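Local atomic coordinates of nuclear fusion protein BIK1 (Saccharomyces cerevisiae, PDB entry 6FC6), a protein that is required for nuclear fusion, chromosome disjunction and nuclear segregation and binds microtubules, its CAP-Gly domain also binding a peptide of Bim1. Residues 24-29 with 56-61; 38-43 with 68-73; 43-48 with 62-67. All coordinates share one frame; numbering follows the deposited sequence.

Contact 1: 24-29 with 56-61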
loop_
_atom_site.group_PDB
_atom_site.type_symbol
_atom_site.label_atom_id
_atom_site.label_comp_id
_atom_site.label_asym_id
_atom_site.label_seq_id
_atom_site.Cartn_x
_atom_site.Cartn_y
_atom_site.Cartn_z
ATOM N N LEU A 24 5.886 1.794 -0.708
ATOM C CA LEU A 24 5.034 0.815 -1.375
ATOM C C LEU A 24 5.563 -0.610 -1.060
ATOM O O LEU A 24 6.699 -0.938 -1.354
ATOM C CB LEU A 24 5.016 1.073 -2.858
ATOM C CG LEU A 24 4.169 0.040 -3.659
ATOM C CD1 LEU A 24 2.705 0.251 -3.317
ATOM C CD2 LEU A 24 4.387 0.196 -5.177
ATOM N N LYS A 25 4.725 -1.431 -0.475
ATOM C CA LYS A 25 5.140 -2.786 -0.107
ATOM C C LYS A 25 4.377 -3.950 -0.769
ATOM O O LYS A 25 4.805 -5.093 -0.650
ATOM C CB LYS A 25 5.156 -2.930 1.411
ATOM C CG LYS A 25 6.027 -1.828 1.990
ATOM C CD LYS A 25 6.631 -2.141 3.305
ATOM C CE LYS A 25 8.001 -2.692 3.116
ATOM N NZ LYS A 25 8.431 -3.161 4.432
ATOM N N TYR A 26 3.229 -3.662 -1.354
ATOM C CA TYR A 26 2.384 -4.710 -1.911
ATOM C C TYR A 26 1.509 -4.099 -2.948
ATOM O O TYR A 26 1.032 -2.941 -2.753
ATOM C CB TYR A 26 1.480 -5.328 -0.823
ATOM C CG TYR A 26 0.482 -6.305 -1.366
ATOM C CD1 TYR A 26 0.862 -7.612 -1.772
ATOM C CD2 TYR A 26 -0.808 -5.961 -1.489
ATOM C CE1 TYR A 26 -0.071 -8.475 -2.280
ATOM C CE2 TYR A 26 -1.743 -6.855 -1.998
ATOM C CZ TYR A 26 -1.351 -8.106 -2.384
ATOM O OH TYR A 26 -2.358 -8.969 -2.871
ATOM N N VAL A 27 1.274 -4.837 -4.045
ATOM C CA VAL A 27 0.281 -4.425 -4.988
ATOM C C VAL A 27 -0.549 -5.637 -5.380
ATOM O O VAL A 27 -0.019 -6.611 -5.832
ATOM C CB VAL A 27 0.957 -3.783 -6.247
ATOM C CG1 VAL A 27 -0.135 -3.490 -7.265
ATOM C CG2 VAL A 27 1.657 -2.487 -5.878
ATOM N N GLY A 28 -1.851 -5.564 -5.231
ATOM C CA GLY A 28 -2.676 -6.686 -5.589
ATOM C C GLY A 28 -4.021 -6.679 -4.965
ATOM O O GLY A 28 -4.404 -5.732 -4.341
ATOM N N PRO A 29 -4.780 -7.778 -5.147
ATOM C CA PRO A 29 -6.056 -7.907 -4.507
ATOM C C PRO A 29 -5.895 -8.193 -2.985
ATOM O O PRO A 29 -4.823 -8.624 -2.552
ATOM C CB PRO A 29 -6.640 -9.142 -5.181
ATOM C CG PRO A 29 -5.447 -9.949 -5.612
ATOM C CD PRO A 29 -4.312 -9.039 -5.758
ATOM N N LYS A 56 -4.035 -13.164 7.163
ATOM C CA LYS A 56 -2.972 -13.346 6.183
ATOM C C LYS A 56 -2.004 -12.174 6.118
ATOM O O LYS A 56 -2.422 -11.043 6.114
ATOM C CB LYS A 56 -3.628 -13.499 4.868
ATOM C CG LYS A 56 -2.689 -13.735 3.706
ATOM C CD LYS A 56 -3.455 -13.744 2.368
ATOM C CE LYS A 56 -2.628 -14.404 1.259
ATOM N NZ LYS A 56 -3.248 -14.142 -0.071
ATOM N N LYS A 57 -0.712 -12.473 6.009
ATOM C CA LYS A 57 0.301 -11.428 5.851
ATOM C C LYS A 57 0.403 -11.011 4.400
ATOM O O LYS A 57 0.658 -11.880 3.544
ATOM C CB LYS A 57 1.647 -11.942 6.301
ATOM C CG LYS A 57 1.654 -12.332 7.751
ATOM C CD LYS A 57 2.993 -12.132 8.423
ATOM C CE LYS A 57 3.970 -13.196 8.059
ATOM N NZ LYS A 57 5.185 -12.939 8.908
ATOM N N TYR A 58 0.208 -9.728 4.133
ATOM C CA TYR A 58 0.444 -9.147 2.831
ATOM C C TYR A 58 1.817 -8.506 2.724
ATOM O O TYR A 58 2.478 -8.595 1.687
ATOM C CB TYR A 58 -0.680 -8.155 2.515
ATOM C CG TYR A 58 -2.011 -8.840 2.266
ATOM C CD1 TYR A 58 -2.835 -9.228 3.288
ATOM C CD2 TYR A 58 -2.424 -9.122 0.970
ATOM C CE1 TYR A 58 -4.015 -9.891 3.046
ATOM C CE2 TYR A 58 -3.590 -9.820 0.717
ATOM C CZ TYR A 58 -4.394 -10.181 1.756
ATOM O OH TYR A 58 -5.594 -10.827 1.505
ATOM N N PHE A 59 2.225 -7.801 3.775
ATOM C CA PHE A 59 3.540 -7.195 3.824
ATOM C C PHE A 59 3.966 -6.891 5.260
ATOM O O PHE A 59 3.209 -7.007 6.181
ATOM C CB PHE A 59 3.560 -5.898 3.019
ATOM C CG PHE A 59 2.536 -4.866 3.490
ATOM C CD1 PHE A 59 1.257 -4.873 2.988
ATOM C CD2 PHE A 59 2.925 -3.823 4.249
ATOM C CE1 PHE A 59 0.347 -3.923 3.320
ATOM C CE2 PHE A 59 2.018 -2.842 4.613
ATOM C CZ PHE A 59 0.714 -2.882 4.154
ATOM N N GLN A 60 5.173 -6.432 5.377
ATOM C CA GLN A 60 5.760 -6.112 6.659
ATOM C C GLN A 60 5.668 -4.587 6.941
ATOM O O GLN A 60 5.936 -3.766 6.055
ATOM C CB GLN A 60 7.239 -6.500 6.629
ATOM C CG GLN A 60 7.909 -6.365 7.972
ATOM C CD GLN A 60 9.295 -6.934 7.953
ATOM O OE1 GLN A 60 9.912 -7.079 6.907
ATOM N NE2 GLN A 60 9.786 -7.300 9.125
ATOM N N THR A 61 5.323 -4.263 8.171
ATOM C CA THR A 61 5.299 -2.829 8.567
ATOM C C THR A 61 6.320 -2.633 9.711
ATOM O O THR A 61 6.571 -3.559 10.510
ATOM C CB THR A 61 3.913 -2.370 9.031
ATOM O OG1 THR A 61 3.587 -3.059 10.234
ATOM C CG2 THR A 61 2.908 -2.643 8.015
#
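Tyr26 holds CG anti to its backbone N (chi1 174°), and Tyr58 holds CG anti to its carbonyl carbon (chi1 -70°); with these settings the two rings meet edge-to-face, a T-shaped pair with planes 75° apart. The edge of Tyr58 addresses the face of Tyr26: Tyr58 CD2 lies 3.7 Å from Tyr26 CZ, over the ring but offset toward its rim. The hydroxyl of Tyr26 is spent within its own segment, its OH donating to Pro29 O at 2.5 Å in the carbonyl plane, a short bond that helps hold the Tyr26 ring against the backbone at the end of the strand. Tyrosine suits both places, offering an aromatic surface to its partner and a hydroxyl to a backbone group, since Tyr58 OH bonds to Asp31 N.

Phe59 touches the CB atoms of both Lys25 and Tyr26. Its CD2 lies 3.7 Å from Lys25 CB, and its CD1 is 3.8 Å from Tyr26 CB. Lys25 meets this ring mainly through CB, crossing it at about a right angle, and its NZ donates to Gln60 O over 3.0 Å from above the carbonyl plane.

Both Lys25 and Tyr26 can point toward 56-61 because they form a classic beta bulge opposite Gly39. The contact thus lays the irregular chain after strand 56-57 against strand 20-28, beside strand 37-41, while Tyr58 also meets the ring of Phe69 edge-to-face on strand 67-71.

Contact 2: 38-43 with 68-73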
loop_
_atom_site.group_PDB
_atom_site.type_symbol
_atom_site.label_atom_id
_atom_site.label_comp_id
_atom_site.label_asym_id
_atom_site.label_seq_id
_atom_site.Cartn_x
_atom_site.Cartn_y
_atom_site.Cartn_z
ATOM N N ALA A 38 -2.891 -0.911 -3.152
ATOM C CA ALA A 38 -1.491 -0.721 -2.814
ATOM C C ALA A 38 -1.412 -0.887 -1.309
ATOM O O ALA A 38 -2.175 -0.251 -0.591
ATOM C CB ALA A 38 -1.070 0.661 -3.202
ATOM N N GLY A 39 -0.499 -1.700 -0.830
ATOM C CA GLY A 39 -0.190 -1.786 0.567
ATOM C C GLY A 39 1.043 -0.931 0.789
ATOM O O GLY A 39 2.089 -1.143 0.143
ATOM N N VAL A 40 0.914 0.037 1.695
ATOM C CA VAL A 40 2.002 0.936 2.002
ATOM C C VAL A 40 2.341 0.953 3.473
ATOM O O VAL A 40 1.496 0.749 4.309
ATOM C CB VAL A 40 1.723 2.388 1.537
ATOM C CG1 VAL A 40 1.293 2.475 0.101
ATOM C CG2 VAL A 40 0.656 3.044 2.364
ATOM N N ASP A 41 3.586 1.242 3.790
ATOM C CA ASP A 41 3.980 1.385 5.145
ATOM C C ASP A 41 4.205 2.921 5.351
ATOM O O ASP A 41 5.099 3.509 4.727
ATOM C CB ASP A 41 5.265 0.648 5.382
ATOM C CG ASP A 41 5.693 0.678 6.878
ATOM O OD1 ASP A 41 5.160 1.491 7.627
ATOM O OD2 ASP A 41 6.575 -0.133 7.297
ATOM N N LEU A 42 3.423 3.530 6.218
ATOM C CA LEU A 42 3.543 5.008 6.442
ATOM C C LEU A 42 4.621 5.388 7.481
ATOM O O LEU A 42 4.794 6.548 7.763
ATOM C CB LEU A 42 2.214 5.562 6.854
ATOM C CG LEU A 42 1.104 5.316 5.861
ATOM C CD1 LEU A 42 -0.255 5.549 6.430
ATOM C CD2 LEU A 42 1.284 6.184 4.629
ATOM N N LEU A 43 5.322 4.415 8.041
ATOM C CA LEU A 43 6.441 4.620 8.961
ATOM C C LEU A 43 6.114 5.442 10.205
ATOM O O LEU A 43 6.991 6.059 10.797
ATOM C CB LEU A 43 7.598 5.291 8.205
ATOM C CG LEU A 43 7.982 4.618 6.876
ATOM C CD1 LEU A 43 9.073 5.405 6.166
ATOM C CD2 LEU A 43 8.451 3.210 7.146
ATOM N N LEU A 68 -1.171 0.400 5.594
ATOM C CA LEU A 68 -2.488 0.820 5.057
ATOM C C LEU A 68 -2.715 0.260 3.639
ATOM O O LEU A 68 -1.773 0.229 2.827
ATOM C CB LEU A 68 -2.519 2.329 4.989
ATOM C CG LEU A 68 -3.839 2.991 4.609
ATOM C CD1 LEU A 68 -4.857 2.788 5.758
ATOM C CD2 LEU A 68 -3.618 4.463 4.326
ATOM N N PHE A 69 -3.915 -0.247 3.382
ATOM C CA PHE A 69 -4.324 -0.678 2.055
ATOM C C PHE A 69 -5.052 0.484 1.419
ATOM O O PHE A 69 -6.021 0.939 1.993
ATOM C CB PHE A 69 -5.234 -1.893 2.056
ATOM C CG PHE A 69 -4.542 -3.136 2.477
ATOM C CD1 PHE A 69 -3.667 -3.792 1.595
ATOM C CD2 PHE A 69 -4.717 -3.667 3.755
ATOM C CE1 PHE A 69 -2.985 -4.932 1.969
ATOM C CE2 PHE A 69 -4.015 -4.805 4.137
ATOM C CZ PHE A 69 -3.150 -5.454 3.232
ATOM N N ILE A 70 -4.623 0.937 0.241
ATOM C CA ILE A 70 -5.265 2.038 -0.470
ATOM C C ILE A 70 -5.688 1.530 -1.835
ATOM O O ILE A 70 -4.918 0.835 -2.466
ATOM C CB ILE A 70 -4.315 3.183 -0.701
ATOM C CG1 ILE A 70 -3.732 3.658 0.634
ATOM C CG2 ILE A 70 -5.077 4.359 -1.395
ATOM C CD1 ILE A 70 -2.589 4.658 0.487
ATOM N N GLN A 71 -6.863 1.912 -2.302
ATOM C CA GLN A 71 -7.322 1.476 -3.644
ATOM C C GLN A 71 -6.319 1.930 -4.656
ATOM O O GLN A 71 -5.868 3.091 -4.626
ATOM C CB GLN A 71 -8.652 2.098 -3.973
ATOM C CG GLN A 71 -9.780 1.609 -3.089
ATOM C CD GLN A 71 -11.112 2.180 -3.574
ATOM O OE1 GLN A 71 -11.162 3.262 -4.149
ATOM N NE2 GLN A 71 -12.182 1.453 -3.349
ATOM N N LEU A 72 -5.839 0.992 -5.442
ATOM C CA LEU A 72 -4.747 1.248 -6.353
ATOM C C LEU A 72 -4.983 2.464 -7.269
ATOM O O LEU A 72 -4.046 3.206 -7.568
ATOM C CB LEU A 72 -4.440 0.016 -7.158
ATOM C CG LEU A 72 -3.357 0.152 -8.219
ATOM C CD1 LEU A 72 -2.005 0.472 -7.580
ATOM C CD2 LEU A 72 -3.284 -1.115 -9.055
ATOM N N GLN A 73 -6.206 2.654 -7.724
ATOM C CA GLN A 73 -6.497 3.764 -8.644
ATOM C C GLN A 73 -6.193 5.111 -8.041
ATOM O O GLN A 73 -5.845 6.066 -8.767
ATOM C CB GLN A 73 -7.928 3.698 -9.187
ATOM C CG GLN A 73 -9.006 3.554 -8.128
ATOM C CD GLN A 73 -9.317 2.087 -7.793
ATOM O OE1 GLN A 73 -8.489 1.152 -7.946
ATOM N NE2 GLN A 73 -10.540 1.872 -7.337
#
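Val40 and Ile70 meet obliquely on one face of an antiparallel beta ladder, the pairing of strands 37-41 and 67-71 in the four-stranded sheet of the CAP-Gly domain, a fold related to SH3. Val40 CG2, set between its own backbone N and carbonyl carbon, reaches Ile70 CD1 at 4.1 Å. Both residues suit this place, because beta-branched side chains favour the extended backbone of a strand and present methyl groups to the core. Leu68 joins them on the same face: its CB lies close to Val40 CG2, and its CD2 touches Leu42 CD1 at 4.1 Å. Leu42 belongs to the loop after the strand, but its side chain turns back toward Leu68, prolonging the apolar layer beyond the ladder. Ile16 of strand 13-16 packs on Val40, Leu42 and Ile70. Ala38, at the other end, brings only a methyl group to this face, where Leu24 and Val75 also touch it.

The opposite face is different. Gly39 and Phe69 form a non-hydrogen-bonded pair, with the CA atoms 4.5 Å apart as is usual for such pairs, and Phe69 CD1 lies 4.1 Å from Gly39 CA. With no side chain on Gly39, the Phe69 ring can lie close to its backbone. Phe69 also meets the bound peptide, both through its ring and through backbone hydrogen bonds, placing the outermost strand 67-71 at the binding site.

Asp41 points away from 68-73; its OD1 makes an Asx turn with Leu43 N. The ladder itself is held by two reciprocal pairs of backbone hydrogen bonds, Ala38 with Ile70 and Val40 with Leu68; Val40 N reaches Leu68 O at 2.9 Å, nearly straight at 170°.

Contact 3: 43-48 with 62-67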
loop_
_atom_site.group_PDB
_atom_site.type_symbol
_atom_site.label_atom_id
_atom_site.label_comp_id
_atom_site.label_asym_id
_atom_site.label_seq_id
_atom_site.Cartn_x
_atom_site.Cartn_y
_atom_site.Cartn_z
ATOM N N LEU A 43 5.322 4.415 8.041
ATOM C CA LEU A 43 6.441 4.620 8.961
ATOM C C LEU A 43 6.114 5.442 10.205
ATOM O O LEU A 43 6.991 6.059 10.797
ATOM C CB LEU A 43 7.598 5.291 8.205
ATOM C CG LEU A 43 7.982 4.618 6.876
ATOM C CD1 LEU A 43 9.073 5.405 6.166
ATOM C CD2 LEU A 43 8.451 3.210 7.146
ATOM N N ALA A 44 4.845 5.391 10.581
ATOM C CA ALA A 44 4.270 5.926 11.751
ATOM C C ALA A 44 2.889 5.303 11.897
ATOM O O ALA A 44 2.295 4.798 10.921
ATOM C CB ALA A 44 4.151 7.450 11.648
ATOM N N ASN A 45 2.344 5.370 13.115
ATOM C CA ASN A 45 1.058 4.775 13.374
ATOM C C ASN A 45 -0.146 5.568 12.912
ATOM O O ASN A 45 -1.089 5.740 13.681
ATOM C CB ASN A 45 0.933 4.428 14.836
ATOM C CG ASN A 45 1.860 3.327 15.245
ATOM O OD1 ASN A 45 1.919 2.253 14.592
ATOM N ND2 ASN A 45 2.532 3.521 16.344
ATOM N N ILE A 46 -0.091 6.061 11.679
ATOM C CA ILE A 46 -1.192 6.787 11.052
ATOM C C ILE A 46 -1.892 5.939 9.986
ATOM O O ILE A 46 -2.759 6.441 9.242
ATOM C CB ILE A 46 -0.717 8.111 10.452
ATOM C CG1 ILE A 46 0.484 7.894 9.521
ATOM C CG2 ILE A 46 -0.294 9.045 11.612
ATOM C CD1 ILE A 46 0.789 9.064 8.630
ATOM N N GLY A 47 -1.542 4.667 9.933
ATOM C CA GLY A 47 -2.247 3.681 9.114
ATOM C C GLY A 47 -3.275 2.937 9.912
ATOM O O GLY A 47 -3.770 3.439 10.873
ATOM N N LYS A 48 -3.616 1.739 9.510
ATOM C CA LYS A 48 -4.661 0.947 10.117
ATOM C C LYS A 48 -4.271 -0.439 10.505
ATOM O O LYS A 48 -5.072 -1.108 11.155
ATOM C CB LYS A 48 -5.865 0.853 9.147
ATOM C CG LYS A 48 -6.556 2.190 9.036
ATOM C CD LYS A 48 -7.846 2.131 8.249
ATOM C CE LYS A 48 -8.559 3.494 8.263
ATOM N NZ LYS A 48 -9.741 3.370 7.347
ATOM N N GLU A 62 6.831 -1.439 9.797
ATOM C CA GLU A 62 7.759 -1.062 10.850
ATOM C C GLU A 62 7.078 -1.012 12.224
ATOM O O GLU A 62 7.652 -1.422 13.209
ATOM C CB GLU A 62 8.342 0.313 10.488
ATOM C CG GLU A 62 9.691 0.628 11.137
ATOM C CD GLU A 62 10.757 -0.452 10.769
ATOM O OE1 GLU A 62 10.715 -0.957 9.621
ATOM O OE2 GLU A 62 11.544 -0.879 11.639
ATOM N N TYR A 63 5.853 -0.528 12.260
ATOM C CA TYR A 63 5.065 -0.364 13.465
ATOM C C TYR A 63 3.684 -1.000 13.391
ATOM O O TYR A 63 3.227 -1.316 12.306
ATOM C CB TYR A 63 4.930 1.144 13.840
ATOM C CG TYR A 63 6.288 1.842 13.880
ATOM C CD1 TYR A 63 7.206 1.551 14.906
ATOM C CD2 TYR A 63 6.650 2.718 12.873
ATOM C CE1 TYR A 63 8.430 2.183 14.972
ATOM C CE2 TYR A 63 7.901 3.368 12.879
ATOM C CZ TYR A 63 8.782 3.071 13.918
ATOM O OH TYR A 63 9.975 3.653 13.929
ATOM N N PRO A 64 3.050 -1.231 14.543
ATOM C CA PRO A 64 1.806 -2.039 14.550
ATOM C C PRO A 64 0.661 -1.475 13.784
ATOM O O PRO A 64 -0.162 -2.244 13.325
ATOM C CB PRO A 64 1.432 -2.163 16.042
ATOM C CG PRO A 64 2.762 -1.972 16.774
ATOM C CD PRO A 64 3.476 -0.901 15.930
ATOM N N GLN A 65 0.609 -0.158 13.610
ATOM C CA GLN A 65 -0.404 0.469 12.793
ATOM C C GLN A 65 0.106 1.334 11.693
ATOM O O GLN A 65 -0.585 2.299 11.291
ATOM C CB GLN A 65 -1.438 1.238 13.686
ATOM C CG GLN A 65 -2.430 0.282 14.399
ATOM C CD GLN A 65 -1.924 -0.237 15.745
ATOM O OE1 GLN A 65 -2.066 -1.437 16.106
ATOM N NE2 GLN A 65 -1.352 0.663 16.523
ATOM N N SER A 66 1.291 1.049 11.155
ATOM C CA SER A 66 1.805 1.875 10.090
ATOM C C SER A 66 1.425 1.394 8.707
ATOM O O SER A 66 1.754 2.045 7.716
ATOM C CB SER A 66 3.335 2.033 10.180
ATOM O OG SER A 66 4.004 0.811 9.989
ATOM N N GLY A 67 0.754 0.261 8.632
ATOM C CA GLY A 67 0.378 -0.258 7.322
ATOM C C GLY A 67 -0.993 0.212 6.903
ATOM O O GLY A 67 -1.864 0.452 7.758
#
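Asn45 OD1 accepts a hydrogen bond from Gln65 N at 2.9 Å, the one hydrogen bond between the two segments made by a side chain. The donor approaches tilted 27° from the plane of the Asn45 side-chain amide. CG lies anti to the carbonyl carbon (chi1 -68°), and from there OD1 reaches a peptide N-H, a task for which a short side chain with a carbonyl end is well suited. Two further bonds are purely backbone: Lys48 N to Gly67 O at 2.8 Å, and a weak, bent one from Gly47 N to Gln65 O.

Asn45 is itself the centre of an inverse gamma turn, and it meets a type I beta turn running from Tyr63 to Ser66. Two loops of the CAP-Gly domain, which follow strand 37-41 and precede strand 67-71, are thereby joined turn against turn. Within the second, Ser66 OG accepts from Tyr63 N and also bonds to Asp41 OD1, so a small hydroxyl ties the turn to the end of the neighbouring strand.

A CA-H...O contact brings Ser66 CA to 3.1 Å from Ala44 O, an oxygen that Ser66 CB approaches to 3.0 Å.

The remaining contacts are packing. Tyr63 crosses Asn45 at about a right angle, its CB 3.3 Å from Asn45 OD1, and the rim of its ring lies near Leu43 O, with CE2 at 3.5 Å. Gly47 lies against the backbone just after the turn, where a CB would collide with Gly67 O. Lys48 points away from 62-67, and its NZ bonds to the backbone of the bound peptide.

How the contacts relate
Contact 2 is the buried core of the three, whereas contacts 1 and 3 lie at the surface. Contacts 1 and 2 share a sheet: strands 20-28 and 37-41 are neighbours in it, and Phe59 of contact 1 packs on Gly39 of contact 2. Contact 3 continues from the ends of contact 2's strands, with Leu43 common to both and Leu42 N probably bonded to Ser66 O. Thr61, in turn, packs on Ser66 and Gly67 to bring contacts 1 and 3 together. Their chemistry follows their place: aromatic rings and a lysine in contact 1, regular ladder bonds and aliphatic packing in contact 2, mostly polar turn-to-turn bonding in contact 3.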